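Local coordinates for Non-structural protein 5 (Modoc virus, PDB 2WA2) that probably methylates the viral RNA cap at guanine N7 and ribose 2'-O, using bound S-adenosylmethionine as methyl donor, at residues V80-G92 with Y99-T113. The protein carries 4 engineered substitutions. Residues are numbered along the deposited sequence; the frame is centred on the assembly and turned at random.
Sequences VELKGTVVDLGCG and YAASQPNVREVKAYT. Engineered in segment 80-92: Thr-85 (natural residue Ser). With SAM (S-adenosylmethionine), chain C.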
# COMPACT_ATOMS: atom_id res chain seq x y z
N VAL A 80 -1.00 -8.54 8.52
CA VAL A 80 -1.91 -7.62 9.20
C VAL A 80 -3.10 -8.35 9.78
O VAL A 80 -3.75 -9.15 9.09
CB VAL A 80 -2.42 -6.47 8.23
CG1 VAL A 80 -3.20 -7.05 7.03
CG2 VAL A 80 -3.25 -5.43 8.99
N GLU A 81 -3.40 -8.08 11.05
CA GLU A 81 -4.58 -8.62 11.71
C GLU A 81 -5.77 -7.70 11.43
O GLU A 81 -5.83 -6.58 11.91
CB GLU A 81 -4.34 -8.77 13.22
CG GLU A 81 -5.58 -9.29 14.03
CD GLU A 81 -5.98 -10.76 13.72
OE1 GLU A 81 -5.17 -11.55 13.15
OE2 GLU A 81 -7.13 -11.12 14.08
N LEU A 82 -6.70 -8.20 10.62
CA LEU A 82 -7.87 -7.42 10.25
C LEU A 82 -8.89 -7.61 11.39
O LEU A 82 -9.38 -8.71 11.61
CB LEU A 82 -8.38 -7.87 8.87
CG LEU A 82 -7.44 -7.60 7.68
CD1 LEU A 82 -7.95 -8.22 6.40
CD2 LEU A 82 -7.15 -6.10 7.46
N LYS A 83 -9.18 -6.55 12.13
CA LYS A 83 -10.04 -6.69 13.33
C LYS A 83 -10.73 -5.42 13.78
O LYS A 83 -10.23 -4.30 13.56
CB LYS A 83 -9.23 -7.28 14.50
CG LYS A 83 -8.20 -6.33 15.06
CD LYS A 83 -7.63 -6.81 16.38
CE LYS A 83 -6.29 -6.16 16.64
NZ LYS A 83 -6.41 -4.69 16.96
N GLY A 84 -11.87 -5.60 14.46
CA GLY A 84 -12.58 -4.47 15.07
C GLY A 84 -13.01 -3.44 14.04
O GLY A 84 -13.56 -3.80 13.01
N THR A 85 -12.78 -2.17 14.37
CA THR A 85 -12.99 -1.03 13.49
C THR A 85 -11.79 -0.89 12.51
O THR A 85 -10.66 -0.56 12.91
CB THR A 85 -13.20 0.25 14.30
OG1 THR A 85 -14.33 0.06 15.17
CG2 THR A 85 -13.44 1.49 13.35
N VAL A 86 -12.08 -1.15 11.24
CA VAL A 86 -11.09 -1.05 10.19
C VAL A 86 -11.34 0.25 9.45
O VAL A 86 -12.49 0.53 9.05
CB VAL A 86 -11.19 -2.24 9.19
CG1 VAL A 86 -10.15 -2.11 8.04
CG2 VAL A 86 -11.00 -3.58 9.90
N VAL A 87 -10.29 1.05 9.29
CA VAL A 87 -10.36 2.18 8.35
C VAL A 87 -9.67 1.81 7.05
O VAL A 87 -8.64 1.12 7.05
CB VAL A 87 -9.83 3.54 8.91
CG1 VAL A 87 -10.80 4.10 9.93
CG2 VAL A 87 -8.42 3.44 9.48
N ASP A 88 -10.28 2.22 5.94
CA ASP A 88 -9.69 1.98 4.65
C ASP A 88 -9.53 3.35 4.00
O ASP A 88 -10.48 3.94 3.48
CB ASP A 88 -10.55 1.02 3.82
CG ASP A 88 -9.92 0.67 2.47
OD1 ASP A 88 -8.74 1.03 2.25
OD2 ASP A 88 -10.61 0.09 1.61
N LEU A 89 -8.32 3.89 4.11
CA LEU A 89 -7.98 5.20 3.57
C LEU A 89 -7.56 5.11 2.12
O LEU A 89 -6.64 4.36 1.76
CB LEU A 89 -6.91 5.87 4.43
CG LEU A 89 -7.30 5.94 5.92
CD1 LEU A 89 -6.12 6.33 6.76
CD2 LEU A 89 -8.51 6.90 6.20
N GLY A 90 -8.25 5.86 1.26
CA GLY A 90 -8.00 5.77 -0.18
C GLY A 90 -8.60 4.49 -0.72
O GLY A 90 -7.91 3.67 -1.30
N CYS A 91 -9.89 4.29 -0.48
CA CYS A 91 -10.49 2.99 -0.78
C CYS A 91 -10.74 2.77 -2.27
O CYS A 91 -10.89 1.61 -2.73
CB CYS A 91 -11.77 2.80 0.06
SG CYS A 91 -13.20 3.77 -0.49
N GLY A 92 -10.78 3.85 -3.05
CA GLY A 92 -11.12 3.74 -4.47
C GLY A 92 -12.39 2.93 -4.67
O GLY A 92 -13.41 3.19 -4.00
N TYR A 99 -12.95 -6.95 1.14
CA TYR A 99 -12.14 -8.01 1.70
C TYR A 99 -12.19 -7.99 3.22
O TYR A 99 -12.52 -8.99 3.85
CB TYR A 99 -10.69 -7.99 1.18
CG TYR A 99 -9.93 -9.15 1.76
CD1 TYR A 99 -10.08 -10.44 1.23
CD2 TYR A 99 -9.13 -8.99 2.88
CE1 TYR A 99 -9.41 -11.54 1.80
CE2 TYR A 99 -8.44 -10.08 3.45
CZ TYR A 99 -8.60 -11.34 2.91
OH TYR A 99 -7.92 -12.39 3.50
N ALA A 100 -11.86 -6.83 3.81
CA ALA A 100 -11.87 -6.66 5.25
C ALA A 100 -13.23 -7.03 5.84
O ALA A 100 -13.28 -7.69 6.86
CB ALA A 100 -11.51 -5.22 5.62
N ALA A 101 -14.32 -6.59 5.20
CA ALA A 101 -15.68 -6.81 5.71
C ALA A 101 -16.10 -8.29 5.78
O ALA A 101 -17.04 -8.66 6.52
CB ALA A 101 -16.69 -5.99 4.90
N SER A 102 -15.42 -9.13 5.00
CA SER A 102 -15.67 -10.57 5.03
C SER A 102 -14.87 -11.35 6.08
O SER A 102 -15.08 -12.55 6.25
CB SER A 102 -15.47 -11.16 3.63
OG SER A 102 -14.09 -11.16 3.29
N GLN A 103 -13.99 -10.67 6.83
CA GLN A 103 -13.14 -11.35 7.82
C GLN A 103 -13.75 -11.45 9.23
O GLN A 103 -14.44 -10.54 9.68
CB GLN A 103 -11.74 -10.73 7.85
CG GLN A 103 -11.04 -10.81 6.51
CD GLN A 103 -10.92 -12.24 6.00
OE1 GLN A 103 -10.35 -13.10 6.67
NE2 GLN A 103 -11.47 -12.49 4.82
N PRO A 104 -13.48 -12.57 9.95
CA PRO A 104 -14.27 -12.91 11.14
C PRO A 104 -14.11 -11.91 12.29
O PRO A 104 -15.06 -11.69 13.04
CB PRO A 104 -13.72 -14.28 11.56
CG PRO A 104 -12.31 -14.29 11.02
CD PRO A 104 -12.43 -13.58 9.70
N ASN A 105 -12.92 -11.32 12.44
CA ASN A 105 -12.64 -10.43 13.56
C ASN A 105 -13.04 -8.97 13.31
O ASN A 105 -13.02 -8.15 14.23
CB ASN A 105 -11.17 -10.51 13.98
CG ASN A 105 -10.71 -11.94 14.30
OD1 ASN A 105 -11.19 -12.56 15.24
ND2 ASN A 105 -9.76 -12.45 13.53
N VAL A 106 -13.37 -8.65 12.07
CA VAL A 106 -13.80 -7.29 11.72
C VAL A 106 -15.25 -7.03 12.11
O VAL A 106 -16.13 -7.82 11.77
CB VAL A 106 -13.64 -7.06 10.21
CG1 VAL A 106 -14.13 -5.68 9.80
CG2 VAL A 106 -12.15 -7.21 9.84
N ARG A 107 -15.46 -5.91 12.79
CA ARG A 107 -16.78 -5.48 13.25
C ARG A 107 -17.42 -4.41 12.36
O ARG A 107 -18.62 -4.42 12.16
CB ARG A 107 -16.72 -5.02 14.70
CG ARG A 107 -16.66 -6.21 15.66
CD ARG A 107 -16.70 -5.75 17.11
NE ARG A 107 -18.06 -5.79 17.67
CZ ARG A 107 -18.90 -4.75 17.72
NH1 ARG A 107 -18.54 -3.56 17.22
NH2 ARG A 107 -20.11 -4.90 18.26
N GLU A 108 -16.60 -3.51 11.83
CA GLU A 108 -17.08 -2.50 10.87
C GLU A 108 -15.94 -1.98 9.99
O GLU A 108 -14.76 -2.07 10.36
CB GLU A 108 -17.75 -1.33 11.60
CG GLU A 108 -16.80 -0.56 12.47
CD GLU A 108 -17.46 0.59 13.20
OE1 GLU A 108 -18.66 0.88 12.94
OE2 GLU A 108 -16.78 1.20 14.05
N VAL A 109 -16.29 -1.46 8.82
CA VAL A 109 -15.30 -0.87 7.93
C VAL A 109 -15.74 0.54 7.55
O VAL A 109 -16.84 0.74 7.06
CB VAL A 109 -15.09 -1.73 6.67
CG1 VAL A 109 -13.98 -1.12 5.79
CG2 VAL A 109 -14.70 -3.14 7.04
N LYS A 110 -14.89 1.50 7.85
CA LYS A 110 -15.10 2.86 7.50
C LYS A 110 -14.10 3.19 6.38
O LYS A 110 -12.86 3.25 6.60
CB LYS A 110 -14.90 3.73 8.73
CG LYS A 110 -15.89 3.39 9.88
CD LYS A 110 -15.72 4.43 10.98
CE LYS A 110 -16.66 4.21 12.16
NZ LYS A 110 -16.36 5.26 13.23
N ALA A 111 -14.64 3.37 5.18
CA ALA A 111 -13.89 3.50 3.93
C ALA A 111 -14.01 4.93 3.35
O ALA A 111 -15.10 5.53 3.34
CB ALA A 111 -14.41 2.47 2.93
N TYR A 112 -12.89 5.49 2.92
CA TYR A 112 -12.81 6.89 2.50
C TYR A 112 -12.01 7.04 1.21
O TYR A 112 -10.95 6.42 1.07
CB TYR A 112 -12.16 7.75 3.62
CG TYR A 112 -12.92 7.68 4.91
CD1 TYR A 112 -13.98 8.55 5.16
CD2 TYR A 112 -12.61 6.71 5.88
CE1 TYR A 112 -14.71 8.47 6.36
CE2 TYR A 112 -13.33 6.63 7.10
CZ TYR A 112 -14.37 7.51 7.31
OH TYR A 112 -15.09 7.45 8.49
N THR A 113 -12.51 7.85 0.28
CA THR A 113 -11.75 8.10 -0.94
C THR A 113 -12.15 9.44 -1.58
O THR A 113 -13.23 9.98 -1.30
CB THR A 113 -11.88 6.90 -1.92
OG1 THR A 113 -10.74 6.85 -2.79
CG2 THR A 113 -13.20 6.91 -2.69
N SAM C . -7.25 -0.66 -2.23
CA SAM C . -7.96 -0.20 -3.48
C SAM C . -8.89 -1.30 -3.98
O SAM C . -8.78 -2.45 -3.54
OXT SAM C . -9.77 -1.10 -4.85
CB SAM C . -6.94 0.16 -4.56
CG SAM C . -6.16 1.43 -4.28
SD SAM C . -7.15 2.83 -4.84
CE SAM C . -6.60 2.87 -6.58
C5' SAM C . -6.21 4.25 -4.25
C4' SAM C . -7.22 5.40 -4.15
O4' SAM C . -6.78 6.41 -3.27
C3' SAM C . -7.43 6.08 -5.50
O3' SAM C . -8.71 5.71 -5.95
C2' SAM C . -7.38 7.57 -5.21
O2' SAM C . -8.51 8.21 -5.77
C1' SAM C . -7.42 7.60 -3.68
N9 SAM C . -6.75 8.77 -3.12
C8 SAM C . -5.55 9.32 -3.52
N7 SAM C . -5.27 10.37 -2.74
C5 SAM C . -6.30 10.50 -1.86
C6 SAM C . -6.54 11.41 -0.83
N6 SAM C . -5.72 12.41 -0.57
N1 SAM C . -7.69 11.26 -0.07
C2 SAM C . -8.58 10.26 -0.32
N3 SAM C . -8.36 9.34 -1.33
C4 SAM C . -7.23 9.50 -2.08
O HOH W 1 -10.37 -11.22 10.89
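Val-86 packs against Val-106 on the face of the parallel strand pair 86-89 and 106-112 that looks toward helix 95-101. Its CG2 nestles beside both methyls of Val-106, 3.8 Å from CG1, the two side chains crossing at about a right angle. A chi1 of 179° swings Val-86 CG1 away from the backbone N and onto CB of Ala-100, a small bump on the helix. Leu-82 broadens this apolar patch: CB rests on Val-106 CG2, while CD1 meets the edge of the Tyr-99 ring near its plane, 3.5 Å from CE2, and also touches Gln-103 CG. Gln-103 folds back so that NE2 lies over one ring face, offset toward the rim; the Tyr-99 hydroxyl is hydrogen-bonded to Asp-75 of helix 66-76. On the other face, the engineered Thr-85 and Glu-108 lie side by side, and OG1 donates to OE2 (2.9 Å) on its anti side. Farther along that face, Leu-89 CD2 touches Tyr-112 CD2 obliquely.

A beta bulge offsets the register by one residue between Gly-84 and Thr-85; there Gly-84 O takes both Arg-107 N (2.8 Å) and Glu-108 N (3.3 Å) from the same side of its carbonyl plane. Beyond it the backbone ladder runs regularly to Tyr-112 N on Asp-88 O. At the far end Cys-91 SG lies against Ala-111 CB (3.9 Å) and Thr-113 CB, Cys-91 N donates to Tyr-112 O, and Thr-113 OG1 receives a weak bond from Gly-92 N. Gly-90 CA comes within 3.4 Å of O4' of S-adenosylmethionine, the chain passing close against the ribose. This right-handed beta-alpha-beta unit, with its glycine-rich turn against the cofactor, is the hallmark of the Rossmann-like FtsJ methyltransferase fold.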